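Local coordinates for Rho guanyl nucleotide exchange factor (Rom2), putative (Aspergillus fumigatus Af293, PDB 5O51), which probably acts as a guanyl-nucleotide exchange factor for Rho-type GTPases, the portion described here being its beta-propeller CNH domain, at residues C24-D29 and T66-L71; L76-A81 and N114-G119. All blocks are in the same frame, centred on the assembly; numbering follows the deposited sequence.

Contact 1: C24-D29 and T66-L71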
loop_
_atom_site.group_PDB
_atom_site.type_symbol
_atom_site.label_atom_id
_atom_site.label_comp_id
_atom_site.label_asym_id
_atom_site.label_seq_id
_atom_site.Cartn_x
_atom_site.Cartn_y
_atom_site.Cartn_z
ATOM N N CYS A 24 -4.739 1.855 9.121
ATOM C CA CYS A 24 -4.404 2.466 7.811
ATOM C C CYS A 24 -4.529 3.964 7.857
ATOM O O CYS A 24 -5.044 4.524 8.841
ATOM C CB CYS A 24 -5.296 1.901 6.707
ATOM S SG CYS A 24 -7.069 2.022 7.009
ATOM N N LEU A 25 -4.027 4.632 6.815
ATOM C CA LEU A 25 -3.986 6.086 6.804
ATOM C C LEU A 25 -3.801 6.555 5.358
ATOM O O LEU A 25 -3.104 5.882 4.576
ATOM C CB LEU A 25 -2.869 6.576 7.766
ATOM C CG LEU A 25 -2.433 8.055 7.833
ATOM C CD1 LEU A 25 -1.759 8.385 9.145
ATOM C CD2 LEU A 25 -1.443 8.427 6.741
ATOM N N VAL A 26 -4.403 7.688 5.012
ATOM C CA VAL A 26 -4.062 8.386 3.772
ATOM C C VAL A 26 -4.050 9.899 4.020
ATOM O O VAL A 26 -4.906 10.417 4.754
ATOM C CB VAL A 26 -5.026 8.039 2.622
ATOM C CG1 VAL A 26 -6.464 8.482 2.967
ATOM C CG2 VAL A 26 -4.595 8.683 1.297
ATOM N N PRO A 27 -3.055 10.627 3.445
ATOM C CA PRO A 27 -3.020 12.086 3.538
ATOM C C PRO A 27 -3.971 12.682 2.506
ATOM O O PRO A 27 -4.188 12.065 1.513
ATOM C CB PRO A 27 -1.539 12.444 3.239
ATOM C CG PRO A 27 -1.000 11.279 2.496
ATOM C CD PRO A 27 -1.724 10.083 3.103
ATOM N N VAL A 28 -4.598 13.814 2.795
ATOM C CA VAL A 28 -5.479 14.491 1.806
ATOM C C VAL A 28 -5.124 15.980 1.861
ATOM O O VAL A 28 -4.315 16.391 2.709
ATOM C CB VAL A 28 -7.009 14.302 2.094
ATOM C CG1 VAL A 28 -7.333 12.823 2.195
ATOM C CG2 VAL A 28 -7.413 14.981 3.382
ATOM N N ASP A 29 -5.730 16.764 0.967
ATOM C CA ASP A 29 -5.605 18.229 1.007
ATOM C C ASP A 29 -4.149 18.616 0.870
ATOM O O ASP A 29 -3.595 19.325 1.725
ATOM C CB ASP A 29 -6.181 18.786 2.338
ATOM C CG ASP A 29 -7.475 19.560 2.155
ATOM O OD1 ASP A 29 -7.390 20.773 1.801
ATOM O OD2 ASP A 29 -8.563 18.967 2.412
ATOM N N THR A 66 -9.801 -1.584 7.154
ATOM C CA THR A 66 -8.466 -2.130 6.922
ATOM C C THR A 66 -7.671 -1.432 5.810
ATOM O O THR A 66 -6.482 -1.610 5.783
ATOM C CB THR A 66 -8.515 -3.610 6.596
ATOM O OG1 THR A 66 -9.331 -3.753 5.437
ATOM C CG2 THR A 66 -9.134 -4.438 7.776
ATOM N N GLN A 67 -8.318 -0.711 4.886
ATOM C CA GLN A 67 -7.594 0.008 3.830
ATOM C C GLN A 67 -8.380 1.250 3.420
ATOM O O GLN A 67 -9.626 1.301 3.449
ATOM C CB GLN A 67 -7.222 -0.979 2.694
ATOM C CG GLN A 67 -6.132 -0.497 1.772
ATOM C CD GLN A 67 -6.043 -1.215 0.435
ATOM O OE1 GLN A 67 -6.257 -2.454 0.303
ATOM N NE2 GLN A 67 -5.702 -0.421 -0.600
ATOM N N ILE A 68 -7.649 2.315 3.125
ATOM C CA ILE A 68 -8.201 3.613 2.816
ATOM C C ILE A 68 -7.304 4.358 1.800
ATOM O O ILE A 68 -6.063 4.262 1.851
ATOM C CB ILE A 68 -8.414 4.434 4.096
ATOM C CG1 ILE A 68 -9.397 5.562 3.866
ATOM C CG2 ILE A 68 -7.112 4.975 4.712
ATOM C CD1 ILE A 68 -9.947 6.101 5.200
ATOM N N ASP A 69 -7.924 5.066 0.879
ATOM C CA ASP A 69 -7.239 5.855 -0.160
ATOM C C ASP A 69 -8.187 6.936 -0.695
ATOM O O ASP A 69 -9.343 7.090 -0.178
ATOM C CB ASP A 69 -6.810 4.942 -1.298
ATOM C CG ASP A 69 -5.507 5.417 -2.012
ATOM O OD1 ASP A 69 -5.098 6.616 -1.932
ATOM O OD2 ASP A 69 -4.915 4.552 -2.667
ATOM N N THR A 70 -7.696 7.714 -1.665
ATOM C CA THR A 70 -8.466 8.794 -2.352
ATOM C C THR A 70 -8.326 8.718 -3.867
ATOM O O THR A 70 -7.376 8.138 -4.322
ATOM C CB THR A 70 -7.950 10.216 -2.029
ATOM O OG1 THR A 70 -6.524 10.255 -2.192
ATOM C CG2 THR A 70 -8.348 10.663 -0.622
ATOM N N LEU A 71 -9.285 9.306 -4.610
ATOM C CA LEU A 71 -9.127 9.787 -6.020
ATOM C C LEU A 71 -9.325 11.269 -5.984
ATOM O O LEU A 71 -10.452 11.737 -6.014
ATOM C CB LEU A 71 -10.228 9.239 -6.932
ATOM C CG LEU A 71 -10.024 7.910 -7.635
ATOM C CD1 LEU A 71 -9.954 6.867 -6.568
ATOM C CD2 LEU A 71 -11.167 7.596 -8.623
HETATM O O HOH W 1 -3.194 4.997 2.063
#
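Val26 and Asp69 meet at the carboxylate: CG2 of Val26 lies 3.9 Å from OD1 of Asp69, off one side of the carboxylate plane. On the opposite side of that plane the same oxygen accepts a bond from its own neighbour, Thr70 N to Asp69 OD1 at 2.8 Å, 31° out of the plane and on the anti side. The other flat groups are peptides. The methyl CG2 of Ile68 sits almost squarely over the face of the Leu25-Val26 peptide, 3.7 Å from Leu25 C. In return, SG of Cys24 stands over the face of the Thr66-Gln67 peptide, 3.7 Å from Gln67 N. This sulfur lies between the backbone N and the carbonyl carbon (chi1 54°), which brings it within 3.7 Å of Ile68 CG2 as well. That methyl is thus packed between SG and Val26, whose side chain runs at about a right angle to that of Ile68. Farther along, the methyl groups Val28 CG1 and Thr70 CG2 touch at 3.7 Å.

The two strands run nearly parallel, 15° apart, and no direct hydrogen bond joins them; Cys24 and Val26 pair with Gly37 and Val35, while Thr66, Gln67 and Asp69 pair with strand 76-81, Thr66 and Gln67 forming a classic beta bulge opposite Leu80. One water spans the interval, donating to Leu25 O at 2.7 Å and to Ile68 O. The Gln67 amide leaves the interface, its NE2 bonding to Phe116 O. The innermost strands of two successive propeller blades therefore meet through one methyl and a sulfur laid over peptide faces, flanked by methyl-methyl contacts. Two carbonyl oxygens, both acceptors, cannot bond each other, and the shared water gives each a donor, leaving the two strands without a direct bond here.

Contact 2: L76-A81 and N114-G119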
loop_
_atom_site.group_PDB
_atom_site.type_symbol
_atom_site.label_atom_id
_atom_site.label_comp_id
_atom_site.label_asym_id
_atom_site.label_seq_id
_atom_site.Cartn_x
_atom_site.Cartn_y
_atom_site.Cartn_z
ATOM N N LEU A 76 -13.204 11.732 -4.345
ATOM C CA LEU A 76 -13.707 10.494 -3.718
ATOM C C LEU A 76 -12.752 9.954 -2.651
ATOM O O LEU A 76 -11.499 9.822 -2.872
ATOM C CB LEU A 76 -13.985 9.392 -4.755
ATOM C CG LEU A 76 -15.071 9.674 -5.778
ATOM C CD1 LEU A 76 -15.231 8.486 -6.719
ATOM C CD2 LEU A 76 -16.388 10.030 -5.142
ATOM N N LEU A 77 -13.338 9.643 -1.495
ATOM C CA LEU A 77 -12.703 8.826 -0.487
ATOM C C LEU A 77 -13.073 7.340 -0.688
ATOM O O LEU A 77 -14.227 6.988 -0.712
ATOM C CB LEU A 77 -13.086 9.317 0.903
ATOM C CG LEU A 77 -12.438 8.598 2.073
ATOM C CD1 LEU A 77 -10.968 8.968 2.231
ATOM C CD2 LEU A 77 -13.233 8.944 3.346
ATOM N N LEU A 78 -12.065 6.475 -0.818
ATOM C CA LEU A 78 -12.237 5.004 -0.962
ATOM C C LEU A 78 -11.924 4.254 0.359
ATOM O O LEU A 78 -10.822 4.431 0.988
ATOM C CB LEU A 78 -11.335 4.489 -2.052
ATOM C CG LEU A 78 -11.430 5.206 -3.419
ATOM C CD1 LEU A 78 -10.351 4.629 -4.329
ATOM C CD2 LEU A 78 -12.825 4.976 -4.007
ATOM N N VAL A 79 -12.908 3.467 0.818
ATOM C CA VAL A 79 -12.843 2.815 2.139
ATOM C C VAL A 79 -13.164 1.319 2.067
ATOM O O VAL A 79 -14.233 0.947 1.626
ATOM C CB VAL A 79 -13.830 3.498 3.095
ATOM C CG1 VAL A 79 -13.908 2.788 4.448
ATOM C CG2 VAL A 79 -13.421 4.967 3.277
ATOM N N LEU A 80 -12.255 0.475 2.562
ATOM C CA LEU A 80 -12.460 -0.956 2.716
ATOM C C LEU A 80 -12.705 -1.252 4.222
ATOM O O LEU A 80 -11.793 -1.116 5.017
ATOM C CB LEU A 80 -11.285 -1.730 2.199
ATOM C CG LEU A 80 -11.367 -3.271 2.270
ATOM C CD1 LEU A 80 -12.591 -3.774 1.531
ATOM C CD2 LEU A 80 -10.122 -3.924 1.681
ATOM N N ALA A 81 -13.969 -1.594 4.591
ATOM C CA ALA A 81 -14.441 -1.745 5.985
ATOM C C ALA A 81 -15.180 -3.080 6.096
ATOM O O ALA A 81 -16.189 -3.322 5.401
ATOM C CB ALA A 81 -15.368 -0.621 6.381
ATOM N N ASN A 114 -10.910 -8.353 -0.381
ATOM C CA ASN A 114 -9.768 -8.488 0.512
ATOM C C ASN A 114 -8.740 -7.331 0.437
ATOM O O ASN A 114 -8.182 -7.000 1.442
ATOM C CB ASN A 114 -9.103 -9.854 0.234
ATOM C CG ASN A 114 -10.094 -10.992 0.446
ATOM O OD1 ASN A 114 -10.602 -11.603 -0.508
ATOM N ND2 ASN A 114 -10.489 -11.170 1.707
ATOM N N PHE A 115 -8.455 -6.786 -0.746
ATOM C CA PHE A 115 -7.673 -5.537 -0.905
ATOM C C PHE A 115 -8.057 -4.804 -2.182
ATOM O O PHE A 115 -8.895 -5.296 -2.967
ATOM C CB PHE A 115 -6.132 -5.698 -0.752
ATOM C CG PHE A 115 -5.460 -6.620 -1.745
ATOM C CD1 PHE A 115 -5.364 -7.986 -1.490
ATOM C CD2 PHE A 115 -4.811 -6.121 -2.859
ATOM C CE1 PHE A 115 -4.706 -8.838 -2.368
ATOM C CE2 PHE A 115 -4.142 -6.963 -3.743
ATOM C CZ PHE A 115 -4.088 -8.323 -3.500
ATOM N N PHE A 116 -7.558 -3.572 -2.316
ATOM C CA PHE A 116 -7.740 -2.793 -3.515
ATOM C C PHE A 116 -6.541 -1.925 -3.895
ATOM O O PHE A 116 -5.667 -1.679 -3.085
ATOM C CB PHE A 116 -9.002 -1.980 -3.400
ATOM C CG PHE A 116 -8.881 -0.694 -2.596
ATOM C CD1 PHE A 116 -8.515 0.500 -3.208
ATOM C CD2 PHE A 116 -9.235 -0.664 -1.240
ATOM C CE1 PHE A 116 -8.471 1.691 -2.493
ATOM C CE2 PHE A 116 -9.200 0.527 -0.525
ATOM C CZ PHE A 116 -8.830 1.719 -1.170
ATOM N N LYS A 117 -6.560 -1.409 -5.119
ATOM C CA LYS A 117 -5.559 -0.475 -5.602
ATOM C C LYS A 117 -6.144 0.523 -6.633
ATOM O O LYS A 117 -6.812 0.145 -7.599
ATOM C CB LYS A 117 -4.426 -1.273 -6.205
ATOM C CG LYS A 117 -3.259 -0.436 -6.666
ATOM C CD LYS A 117 -2.382 -0.078 -5.503
ATOM C CE LYS A 117 -1.378 1.009 -5.869
ATOM N NZ LYS A 117 -0.645 0.698 -7.123
ATOM N N ALA A 118 -5.899 1.799 -6.398
ATOM C CA ALA A 118 -6.333 2.872 -7.296
ATOM C C ALA A 118 -5.114 3.475 -7.914
ATOM O O ALA A 118 -4.270 4.026 -7.185
ATOM C CB ALA A 118 -7.055 3.960 -6.527
ATOM N N GLY A 119 -5.028 3.400 -9.240
ATOM C CA GLY A 119 -3.963 4.073 -9.972
ATOM C C GLY A 119 -4.368 4.522 -11.348
ATOM O O GLY A 119 -5.419 4.129 -11.869
#
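Leu78 and Leu80 reach the Phe116 ring from the same strand but at different atoms. The CB of Leu80 lies near the ring plane at the edge formed by CD2 and CE2, 4.1 Å from Phe116 CE2. Leu78 approaches obliquely, its CB 3.8 Å from Phe116 CZ. Its CG is anti to the carbonyl carbon (chi1 -52°), and the extended second torsion then carries CD1 outward: Leu78 CD1 is 3.9 Å from Phe116 CE1 and 4.0 Å from Ala118 CB. The ring is thus touched at CZ and CE1 by Leu78 and at the CD2-CE2 edge by Leu80, and Ala118 adds a small methyl on the side of Leu78.

Leu80 sends one branch, CD2, to the main chain. Its CG is anti to the backbone N (chi1 -179°), and CD2 lies 3.6 Å from Asn114 O and 3.9 Å from Phe115 CA. Asn114 and Phe115 both face Val130 in a classic beta bulge, so this methyl packs on irregular backbone where the strand begins. The carbonyl oxygen OD1 of Asn114 accepts from Thr132 N.

No hydrogen bond links the two strands, which run antiparallel at 168° with their axes 8.5 Å apart, a spacing of side chains packed between sheets. Asp69 and Leu85, from the strands flanking 76-81 in its sheet, also touch Phe116, so the ring rests on three successive strands of that sheet. The arrangement is that of neighbouring beta-propeller blades: the innermost strand of one four-stranded blade, 115-120, lays its aromatic and small apolar side chains on the face of the preceding blade, here mainly on the leucines of its second strand.

Overall arrangement
Both contacts are partly buried, about 10 Å from the chain centre on the same side, with centres 8 Å apart. They share the blade made of strands 65-71, 76-81, 84-89 and 107-110, and join it to the preceding and following blades among the seven four-stranded sheets. Contact 1 brings two innermost strands close together, nearly parallel, with peptide faces and a water taking part. Contact 2, innermost strand against second strand, is wider, antiparallel and apolar in its side-chain-to-side-chain contacts, with one leucine methyl against backbone and an aromatic ring at its middle. Within the shared sheet the two are tied directly, Leu71 N pairing with Leu76 O.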